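Local coordinates for possible atls1-like light-inducible protein (Prochlorococcus marinus, PDB 2XCZ) that is of unknown function but belongs to the macrophage migration inhibitory factor family of small alpha/beta proteins, which assemble as trimers, at residues 60-65 with 97-102. Sequence-based numbering, arbitrary orientation.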
loop_
_atom_site.group_PDB
_atom_site.type_symbol
_atom_site.label_atom_id
_atom_site.label_comp_id
_atom_site.label_asym_id
_atom_site.label_seq_id
_atom_site.Cartn_x
_atom_site.Cartn_y
_atom_site.Cartn_z
ATOM N N VAL A 60 -3.589 8.444 1.831
ATOM C CA VAL A 60 -2.482 8.707 0.911
ATOM C C VAL A 60 -1.198 8.117 1.466
ATOM O O VAL A 60 -0.917 8.274 2.645
ATOM C CB VAL A 60 -2.262 10.225 0.748
ATOM C CG1 VAL A 60 -1.184 10.516 -0.325
ATOM C CG2 VAL A 60 -3.591 10.929 0.398
ATOM N N GLU A 61 -0.414 7.450 0.626
ATOM C CA GLU A 61 0.963 7.163 1.048
ATOM C C GLU A 61 1.961 8.004 0.272
ATOM O O GLU A 61 1.851 8.154 -0.947
ATOM C CB GLU A 61 1.303 5.690 1.012
ATOM C CG GLU A 61 0.955 4.971 -0.212
ATOM C CD GLU A 61 1.600 3.580 -0.260
ATOM O OE1 GLU A 61 1.686 2.891 0.796
ATOM O OE2 GLU A 61 2.003 3.182 -1.362
ATOM N N VAL A 62 2.887 8.600 1.014
ATOM C CA VAL A 62 3.943 9.390 0.436
ATOM C C VAL A 62 5.281 8.794 0.827
ATOM O O VAL A 62 5.512 8.539 1.997
ATOM C CB VAL A 62 3.886 10.860 0.908
ATOM C CG1 VAL A 62 5.122 11.637 0.422
ATOM C CG2 VAL A 62 2.612 11.534 0.397
ATOM N N LYS A 63 6.149 8.574 -0.161
ATOM C CA LYS A 63 7.514 8.116 0.108
ATOM C C LYS A 63 8.514 8.995 -0.621
ATOM O O LYS A 63 8.245 9.530 -1.692
ATOM C CB LYS A 63 7.719 6.645 -0.288
ATOM C CG LYS A 63 6.792 5.665 0.413
ATOM C CD LYS A 63 7.133 4.238 0.010
ATOM C CE LYS A 63 6.147 3.230 0.590
ATOM N NZ LYS A 63 5.941 3.373 2.071
ATOM N N SER A 64 9.690 9.137 -0.022
ATOM C CA SER A 64 10.771 9.868 -0.652
ATOM C C SER A 64 12.090 9.339 -0.127
ATOM O O SER A 64 12.154 8.842 1.008
ATOM C CB SER A 64 10.669 11.359 -0.313
ATOM O OG SER A 64 11.620 12.101 -1.057
ATOM N N ILE A 65 13.133 9.427 -0.958
ATOM C CA ILE A 65 14.487 9.234 -0.476
ATOM C C ILE A 65 14.910 10.589 0.088
ATOM O O ILE A 65 15.233 11.522 -0.655
ATOM C CB ILE A 65 15.457 8.738 -1.583
ATOM C CG1 ILE A 65 15.048 7.353 -2.097
ATOM C CG2 ILE A 65 16.893 8.678 -1.034
ATOM C CD1 ILE A 65 15.784 6.933 -3.366
ATOM N N ILE A 97 -2.409 10.661 5.753
ATOM C CA ILE A 97 -1.218 10.464 4.943
ATOM C C ILE A 97 -0.185 9.681 5.724
ATOM O O ILE A 97 0.237 10.113 6.822
ATOM C CB ILE A 97 -0.594 11.805 4.456
ATOM C CG1 ILE A 97 -1.640 12.679 3.736
ATOM C CG2 ILE A 97 0.590 11.527 3.536
ATOM C CD1 ILE A 97 -1.164 14.115 3.527
ATOM N N GLY A 98 0.255 8.552 5.163
ATOM C CA GLY A 98 1.388 7.810 5.757
ATOM C C GLY A 98 2.669 8.162 5.024
ATOM O O GLY A 98 2.779 7.928 3.805
ATOM N N PHE A 99 3.645 8.700 5.761
ATOM C CA PHE A 99 4.947 9.084 5.186
ATOM C C PHE A 99 6.030 8.046 5.480
ATOM O O PHE A 99 6.041 7.448 6.559
ATOM C CB PHE A 99 5.439 10.410 5.803
ATOM C CG PHE A 99 4.668 11.621 5.369
ATOM C CD1 PHE A 99 5.068 12.353 4.244
ATOM C CD2 PHE A 99 3.559 12.048 6.091
ATOM C CE1 PHE A 99 4.377 13.475 3.858
ATOM C CE2 PHE A 99 2.846 13.185 5.719
ATOM C CZ PHE A 99 3.241 13.904 4.586
ATOM N N GLU A 100 6.972 7.884 4.549
ATOM C CA GLU A 100 8.162 7.066 4.789
ATOM C C GLU A 100 9.364 7.728 4.103
ATOM O O GLU A 100 9.290 8.106 2.934
ATOM C CB GLU A 100 7.953 5.652 4.242
ATOM C CG GLU A 100 9.112 4.692 4.501
ATOM C CD GLU A 100 8.765 3.259 4.128
ATOM O OE1 GLU A 100 8.529 2.977 2.931
ATOM O OE2 GLU A 100 8.718 2.407 5.041
ATOM N N ASP A 101 10.441 7.925 4.865
ATOM C CA ASP A 101 11.728 8.314 4.308
ATOM C C ASP A 101 12.471 7.002 4.042
ATOM O O ASP A 101 12.887 6.292 4.972
ATOM C CB ASP A 101 12.472 9.227 5.302
ATOM C CG ASP A 101 13.876 9.604 4.839
ATOM O OD1 ASP A 101 14.372 9.055 3.825
ATOM O OD2 ASP A 101 14.498 10.451 5.516
ATOM N N VAL A 102 12.599 6.660 2.761
ATOM C CA VAL A 102 13.096 5.348 2.340
ATOM C C VAL A 102 14.588 5.429 2.029
ATOM O O VAL A 102 14.998 6.320 1.279
ATOM C CB VAL A 102 12.374 4.866 1.061
ATOM C CG1 VAL A 102 12.841 3.454 0.688
ATOM C CG2 VAL A 102 10.860 4.882 1.255
HETATM O O HOH W 1 4.592 5.736 2.776
#
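Lys63 reaches across to Glu100, its NZ forming a salt bridge of 2.8 Å with Glu100 OE1. The ammonium comes from above the carboxylate, 63° out of its plane. A bend at the last torsion (chi4 -51°) sets NZ there, and a water accepts from NZ while donating to Gly98 O, tying the lysine tip to the neighbouring backbone. Nearer the backbone, Lys63 CB and CD rest against Val102 CG2. On the opposite face Val60, Val62, Ile97 and Phe99 make an apolar patch: Val62 CB lies 3.8 Å from Phe99 CD1, the two side chains side by side, while Val62 CG2 meets Ile97 CG2 at 3.7 Å. That same Ile97 methyl sits over one face of the Phe99 ring, toward its rim. Between the faces, five backbone hydrogen bonds join the parallel strands, from Gly98 N to Val60 O (2.8 Å) through Val102 N to Ser64 O (2.8 Å). Outward, helix 72-88 packs on Val60, Ile97 and Phe99, whereas Glu100 of each of the two neighbouring subunits packs on Glu100. Ile97 also pairs with an antiparallel strand of the second subunit, carrying the sheet across the interface. Strand 58-64, helix 72-88 and strand 95-101 form a beta-alpha-beta unit of the trimeric MIF fold.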